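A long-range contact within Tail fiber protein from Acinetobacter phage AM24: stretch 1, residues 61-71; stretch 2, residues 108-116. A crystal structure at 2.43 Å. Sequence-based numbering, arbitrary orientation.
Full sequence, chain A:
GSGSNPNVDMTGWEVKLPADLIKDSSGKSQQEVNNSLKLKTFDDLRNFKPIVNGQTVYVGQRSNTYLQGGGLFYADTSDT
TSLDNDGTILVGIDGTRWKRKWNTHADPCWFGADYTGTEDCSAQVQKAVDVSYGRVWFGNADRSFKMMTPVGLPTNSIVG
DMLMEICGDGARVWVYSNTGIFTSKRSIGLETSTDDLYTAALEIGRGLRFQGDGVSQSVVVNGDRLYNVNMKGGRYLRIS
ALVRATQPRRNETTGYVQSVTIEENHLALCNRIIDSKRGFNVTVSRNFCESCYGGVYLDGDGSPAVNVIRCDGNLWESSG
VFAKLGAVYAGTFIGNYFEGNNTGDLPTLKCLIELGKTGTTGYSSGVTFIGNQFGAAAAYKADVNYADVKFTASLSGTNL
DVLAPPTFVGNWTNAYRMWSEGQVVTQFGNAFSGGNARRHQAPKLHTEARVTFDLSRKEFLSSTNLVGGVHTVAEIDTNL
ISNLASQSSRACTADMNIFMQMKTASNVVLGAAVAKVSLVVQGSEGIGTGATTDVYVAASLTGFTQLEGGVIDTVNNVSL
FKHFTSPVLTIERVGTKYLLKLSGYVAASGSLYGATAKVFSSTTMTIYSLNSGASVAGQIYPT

Stretch 1 61-71: QRSNTYLQGGG
Stretch 2 108-116: PCWFGADYT

How do two stretches without a shared sheet lie together? Stretch 1 is an irregular turn, tied by weak backbone bonds such as Arg62 N to Gln68 O (3.1 Å) and by Tyr66 N to Ser63 OG (3.1 Å). Stretch 2 opens with a 3-10 segment, Pro108 to Trp110, and continues as loop; Pro108 O accepts from Phe111 N (3.1 Å) and Ala113 N (3.2 Å), while Cys109 O accepts from Gly112 N (3.2 Å). The nearest CA atoms are those of Gly69 and Trp110, 4.0 Å apart, and Gly69 CA lies 3.6 Å from Cys109 O. The contact buries 490 Å².

Which donors of stretch 1 find acceptors across the gap? Arg62 points its CA-to-CB bond toward stretch 2 and, with chi1 to chi3 m, t and p and chi4 at 93°, gives NH1 to Trp110 O at 2.9 Å (N-H...O angle 144°), near the guanidinium plane. Gly112 CA packs over one guanidinium face, 3.4 Å from Arg62 NE. NH1 and NH2 also have hydrogen-bond partners elsewhere in the structure. Tyr66, its chi1 t and chi2 -80°, starts sideways but brings its end nearer, so that OH donates to Ala113 O at 2.5 Å. The same hydroxyl sits 3.2 Å from Cys109 CA.

What does Tyr115 offer in return? Its CA-to-CB bond points toward stretch 1, and chi1 p with chi2 86° carries OH to Leu67 N, which donates to it at 2.9 Å with a nearly straight angle of 167°. The Leu67 backbone amide is thus satisfied by a side-chain hydroxyl. The ring sets its edge toward the face of Tyr66, centroids 4.8 Å apart and planes at 72°, with Tyr115 CE2 3.5 Å from Tyr66 CE2. Over a face of the Tyr115 ring lies Gln68 CG, 4.1 Å from the centroid. Gln68 (chi1 and chi2 both m, chi3 -52°) starts toward stretch 2 but leads its end away, and its OE1 is hydrogen-bonded elsewhere in the structure.

Why glycine at the tight points? Gly69 (phi/psi 88/-2) is buried, and a CB there would lie 2.5 Å from Arg62 CG and 3.0 Å from Cys109 O. Gly112 (102/21) would put a CB 3.0 Å from Arg62 NH2. At both, the backbone angles would also jam a CB against the preceding carbonyl O. Trp110, chi1 m and chi2 -15°, directs its CA-to-CB bond away, while its backbone O accepts from Arg62 NH1.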

ATOM      1  N   GLN A  61     -49.528   3.026  -1.336  1.00 41.93           N
ATOM      2  CA  GLN A  61     -48.838   1.832  -0.859  1.00 46.42           C
ATOM      3  C   GLN A  61     -49.346   0.635  -1.661  1.00 48.62           C
ATOM      4  O   GLN A  61     -50.153   0.784  -2.586  1.00 48.30           O
ATOM      5  CB  GLN A  61     -49.035   1.645   0.651  1.00 43.08           C
ATOM      6  CG  GLN A  61     -50.490   1.584   1.096  1.00 46.29           C
ATOM      7  CD  GLN A  61     -50.673   1.934   2.563  1.00 50.79           C
ATOM      8  OE1 GLN A  61     -50.158   2.945   3.043  1.00 54.39           O
ATOM      9  NE2 GLN A  61     -51.402   1.091   3.284  1.00 51.42           N
ATOM     10  N   ARG A  62     -48.863  -0.560  -1.313  1.00 50.24           N
ATOM     11  CA  ARG A  62     -49.207  -1.753  -2.082  1.00 49.16           C
ATOM     12  C   ARG A  62     -50.565  -2.303  -1.673  1.00 46.97           C
ATOM     13  O   ARG A  62     -51.422  -2.552  -2.525  1.00 52.28           O
ATOM     14  CB  ARG A  62     -48.127  -2.824  -1.915  1.00 51.38           C
ATOM     15  CG  ARG A  62     -46.967  -2.706  -2.886  1.00 50.73           C
ATOM     16  CD  ARG A  62     -45.981  -3.861  -2.729  1.00 46.51           C
ATOM     17  NE  ARG A  62     -46.633  -5.162  -2.873  1.00 47.70           N
ATOM     18  CZ  ARG A  62     -46.722  -5.832  -4.018  1.00 50.48           C
ATOM     19  NH1 ARG A  62     -46.194  -5.327  -5.127  1.00 48.82           N
ATOM     20  NH2 ARG A  62     -47.334  -7.008  -4.055  1.00 43.20           N
ATOM     21  N   SER A  63     -50.766  -2.503  -0.373  1.00 44.67           N
ATOM     22  CA  SER A  63     -52.044  -2.917   0.182  1.00 46.61           C
ATOM     23  C   SER A  63     -52.261  -2.194   1.506  1.00 50.56           C
ATOM     24  O   SER A  63     -51.412  -1.429   1.973  1.00 54.30           O
ATOM     25  CB  SER A  63     -52.102  -4.432   0.385  1.00 47.02           C
ATOM     26  OG  SER A  63     -51.192  -4.842   1.394  1.00 56.17           O
ATOM     27  N   ASN A  64     -53.420  -2.445   2.116  1.00 53.18           N
ATOM     28  CA  ASN A  64     -53.721  -1.844   3.414  1.00 56.58           C
ATOM     29  C   ASN A  64     -52.798  -2.349   4.517  1.00 59.71           C
ATOM     30  O   ASN A  64     -52.658  -1.678   5.552  1.00 63.40           O
ATOM     31  CB  ASN A  64     -55.172  -2.094   3.827  1.00 56.60           C
ATOM     32  CG  ASN A  64     -56.178  -1.463   2.883  1.00 55.22           C
ATOM     33  OD1 ASN A  64     -56.152  -0.248   2.645  1.00 55.77           O
ATOM     34  ND2 ASN A  64     -57.074  -2.272   2.354  1.00 52.24           N
ATOM     35  N   THR A  65     -52.194  -3.532   4.337  1.00 56.31           N
ATOM     36  CA  THR A  65     -51.241  -4.064   5.300  1.00 54.91           C
ATOM     37  C   THR A  65     -49.793  -3.805   4.913  1.00 52.12           C
ATOM     38  O   THR A  65     -48.938  -3.764   5.801  1.00 50.87           O
ATOM     39  CB  THR A  65     -51.441  -5.571   5.478  1.00 51.18           C
ATOM     40  OG1 THR A  65     -51.729  -6.160   4.211  1.00 64.07           O
ATOM     41  CG2 THR A  65     -52.604  -5.862   6.426  1.00 53.39           C
ATOM     42  N   TYR A  66     -49.500  -3.592   3.629  1.00 52.23           N
ATOM     43  CA  TYR A  66     -48.140  -3.359   3.141  1.00 52.08           C
ATOM     44  C   TYR A  66     -47.966  -1.866   2.873  1.00 48.19           C
ATOM     45  O   TYR A  66     -48.468  -1.346   1.871  1.00 48.63           O
ATOM     46  CB  TYR A  66     -47.872  -4.176   1.877  1.00 54.18           C
ATOM     47  CG  TYR A  66     -46.419  -4.241   1.467  1.00 53.40           C
ATOM     48  CD1 TYR A  66     -45.827  -3.188   0.779  1.00 52.53           C
ATOM     49  CD2 TYR A  66     -45.636  -5.356   1.764  1.00 51.58           C
ATOM     50  CE1 TYR A  66     -44.494  -3.237   0.404  1.00 54.05           C
ATOM     51  CE2 TYR A  66     -44.298  -5.416   1.388  1.00 47.79           C
ATOM     52  CZ  TYR A  66     -43.734  -4.351   0.710  1.00 50.70           C
ATOM     53  OH  TYR A  66     -42.415  -4.390   0.328  1.00 47.35           O
ATOM     54  N   LEU A  67     -47.243  -1.184   3.757  1.00 46.59           N
ATOM     55  CA  LEU A  67     -47.158   0.269   3.724  1.00 51.52           C
ATOM     56  C   LEU A  67     -46.084   0.805   2.786  1.00 52.15           C
ATOM     57  O   LEU A  67     -45.959   2.025   2.662  1.00 56.00           O
ATOM     58  CB  LEU A  67     -46.918   0.809   5.137  1.00 54.47           C
ATOM     59  CG  LEU A  67     -47.801   0.201   6.227  1.00 56.10           C
ATOM     60  CD1 LEU A  67     -47.369   0.684   7.601  1.00 57.69           C
ATOM     61  CD2 LEU A  67     -49.261   0.530   5.969  1.00 56.89           C
ATOM     62  N   GLN A  68     -45.315  -0.054   2.122  1.00 49.43           N
ATOM     63  CA  GLN A  68     -44.307   0.389   1.167  1.00 47.47           C
ATOM     64  C   GLN A  68     -44.794   0.135  -0.260  1.00 43.63           C
ATOM     65  O   GLN A  68     -45.917  -0.325  -0.489  1.00 41.82           O
ATOM     66  CB  GLN A  68     -42.969  -0.304   1.439  1.00 49.61           C
ATOM     67  CG  GLN A  68     -42.333   0.091   2.760  1.00 52.72           C
ATOM     68  CD  GLN A  68     -41.963   1.563   2.803  1.00 58.63           C
ATOM     69  OE1 GLN A  68     -41.288   2.074   1.903  1.00 63.70           O
ATOM     70  NE2 GLN A  68     -42.411   2.258   3.845  1.00 56.63           N
ATOM     71  N   GLY A  69     -43.941   0.466  -1.230  1.00 41.70           N
ATOM     72  CA  GLY A  69     -44.230   0.229  -2.628  1.00 43.17           C
ATOM     73  C   GLY A  69     -44.971   1.338  -3.347  1.00 46.49           C
ATOM     74  O   GLY A  69     -45.232   1.205  -4.550  1.00 48.69           O
ATOM     75  N   GLY A  70     -45.328   2.417  -2.658  1.00 44.76           N
ATOM     76  CA  GLY A  70     -46.018   3.512  -3.304  1.00 42.64           C
ATOM     77  C   GLY A  70     -45.138   4.263  -4.288  1.00 46.28           C
ATOM     78  O   GLY A  70     -43.929   4.056  -4.388  1.00 49.06           O
ATOM     79  N   GLY A  71     -45.771   5.158  -5.034  1.00 48.70           N
ATOM     80  CA  GLY A  71     -45.058   5.978  -5.990  1.00 45.43           C
ATOM     81  C   GLY A  71     -46.006   6.523  -7.041  1.00 44.25           C
ATOM     82  O   GLY A  71     -47.222   6.361  -6.957  1.00 43.94           O
ATOM     83  N   PRO A 108     -36.871  -3.389  -4.019  1.00 42.08           N
ATOM     84  CA  PRO A 108     -37.653  -4.639  -3.956  1.00 40.66           C
ATOM     85  C   PRO A 108     -39.012  -4.457  -3.317  1.00 43.19           C
ATOM     86  O   PRO A 108     -39.900  -5.292  -3.538  1.00 44.04           O
ATOM     87  CB  PRO A 108     -36.777  -5.590  -3.132  1.00 41.20           C
ATOM     88  CG  PRO A 108     -35.419  -5.064  -3.294  1.00 42.41           C
ATOM     89  CD  PRO A 108     -35.544  -3.561  -3.408  1.00 41.25           C
ATOM     90  N   CYS A 109     -39.209  -3.388  -2.540  1.00 40.56           N
ATOM     91  CA  CYS A 109     -40.500  -3.161  -1.908  1.00 45.52           C
ATOM     92  C   CYS A 109     -41.585  -2.844  -2.922  1.00 47.02           C
ATOM     93  O   CYS A 109     -42.765  -3.060  -2.628  1.00 50.76           O
ATOM     94  CB  CYS A 109     -40.411  -2.028  -0.886  1.00 45.32           C
ATOM     95  SG  CYS A 109     -39.725  -2.527   0.716  1.00 48.49           S
ATOM     96  N   TRP A 110     -41.214  -2.336  -4.099  1.00 44.74           N
ATOM     97  CA  TRP A 110     -42.190  -2.132  -5.163  1.00 45.58           C
ATOM     98  C   TRP A 110     -42.938  -3.420  -5.483  1.00 47.69           C
ATOM     99  O   TRP A 110     -44.139  -3.392  -5.785  1.00 48.63           O
ATOM    100  CB  TRP A 110     -41.489  -1.603  -6.412  1.00 43.74           C
ATOM    101  CG  TRP A 110     -40.840  -0.279  -6.219  1.00 41.13           C
ATOM    102  CD1 TRP A 110     -41.040   0.591  -5.187  1.00 40.49           C
ATOM    103  CD2 TRP A 110     -39.890   0.339  -7.092  1.00 43.46           C
ATOM    104  NE1 TRP A 110     -40.268   1.718  -5.363  1.00 45.53           N
ATOM    105  CE2 TRP A 110     -39.551   1.584  -6.524  1.00 45.50           C
ATOM    106  CE3 TRP A 110     -39.291  -0.040  -8.297  1.00 42.21           C
ATOM    107  CZ2 TRP A 110     -38.639   2.449  -7.119  1.00 46.66           C
ATOM    108  CZ3 TRP A 110     -38.385   0.821  -8.888  1.00 41.09           C
ATOM    109  CH2 TRP A 110     -38.068   2.051  -8.298  1.00 43.40           C
ATOM    110  N   PHE A 111     -42.247  -4.559  -5.412  1.00 45.76           N
ATOM    111  CA  PHE A 111     -42.807  -5.853  -5.771  1.00 40.72           C
ATOM    112  C   PHE A 111     -43.301  -6.647  -4.573  1.00 41.31           C
ATOM    113  O   PHE A 111     -43.756  -7.782  -4.746  1.00 49.27           O
ATOM    114  CB  PHE A 111     -41.773  -6.682  -6.538  1.00 41.69           C
ATOM    115  CG  PHE A 111     -41.262  -6.014  -7.778  1.00 41.69           C
ATOM    116  CD1 PHE A 111     -40.127  -5.220  -7.738  1.00 40.31           C
ATOM    117  CD2 PHE A 111     -41.920  -6.180  -8.985  1.00 40.87           C
ATOM    118  CE1 PHE A 111     -39.655  -4.604  -8.880  1.00 40.31           C
ATOM    119  CE2 PHE A 111     -41.457  -5.565 -10.130  1.00 42.34           C
ATOM    120  CZ  PHE A 111     -40.322  -4.778 -10.078  1.00 43.88           C
ATOM    121  N   GLY A 112     -43.214  -6.094  -3.371  1.00 41.31           N
ATOM    122  CA  GLY A 112     -43.750  -6.742  -2.195  1.00 43.43           C
ATOM    123  C   GLY A 112     -42.749  -7.425  -1.290  1.00 47.42           C
ATOM    124  O   GLY A 112     -43.151  -8.296  -0.511  1.00 51.65           O
ATOM    125  N   ALA A 113     -41.468  -7.067  -1.362  1.00 46.72           N
ATOM    126  CA  ALA A 113     -40.479  -7.655  -0.469  1.00 46.35           C
ATOM    127  C   ALA A 113     -40.819  -7.339   0.982  1.00 45.42           C
ATOM    128  O   ALA A 113     -40.992  -6.175   1.354  1.00 45.13           O
ATOM    129  CB  ALA A 113     -39.081  -7.140  -0.811  1.00 42.06           C
ATOM    130  N   ASP A 114     -40.915  -8.385   1.802  1.00 46.01           N
ATOM    131  CA  ASP A 114     -41.288  -8.232   3.202  1.00 46.50           C
ATOM    132  C   ASP A 114     -40.220  -7.452   3.958  1.00 45.04           C
ATOM    133  O   ASP A 114     -39.130  -7.972   4.217  1.00 59.22           O
ATOM    134  CB  ASP A 114     -41.520  -9.611   3.836  1.00 46.08           C
ATOM    135  CG  ASP A 114     -41.822  -9.539   5.319  1.00 47.34           C
ATOM    136  OD1 ASP A 114     -41.674 -10.575   6.002  1.00 55.29           O
ATOM    137  OD2 ASP A 114     -42.223  -8.459   5.804  1.00 47.41           O
ATOM    138  N   TYR A 115     -40.522  -6.201   4.310  1.00 44.98           N
ATOM    139  CA  TYR A 115     -39.598  -5.334   5.032  1.00 45.32           C
ATOM    140  C   TYR A 115     -39.553  -5.625   6.531  1.00 46.75           C
ATOM    141  O   TYR A 115     -38.922  -4.866   7.276  1.00 47.35           O
ATOM    142  CB  TYR A 115     -39.959  -3.862   4.796  1.00 46.48           C
ATOM    143  CG  TYR A 115     -41.430  -3.543   4.981  1.00 50.01           C
ATOM    144  CD1 TYR A 115     -41.941  -3.232   6.236  1.00 51.87           C
ATOM    145  CD2 TYR A 115     -42.307  -3.556   3.902  1.00 44.28           C
ATOM    146  CE1 TYR A 115     -43.282  -2.944   6.414  1.00 50.44           C
ATOM    147  CE2 TYR A 115     -43.651  -3.267   4.069  1.00 51.86           C
ATOM    148  CZ  TYR A 115     -44.136  -2.960   5.327  1.00 52.54           C
ATOM    149  OH  TYR A 115     -45.478  -2.677   5.499  1.00 46.36           O
ATOM    150  N   THR A 116     -40.200  -6.698   6.990  1.00 50.81           N
ATOM    151  CA  THR A 116     -40.120  -7.113   8.384  1.00 50.71           C
ATOM    152  C   THR A 116     -39.242  -8.337   8.602  1.00 49.55           C
ATOM    153  O   THR A 116     -38.989  -8.693   9.758  1.00 50.95           O
ATOM    154  CB  THR A 116     -41.521  -7.397   8.950  1.00 53.10           C
ATOM    155  OG1 THR A 116     -42.038  -8.610   8.387  1.00 50.03           O
ATOM    156  CG2 THR A 116     -42.465  -6.247   8.647  1.00 49.63           C
TER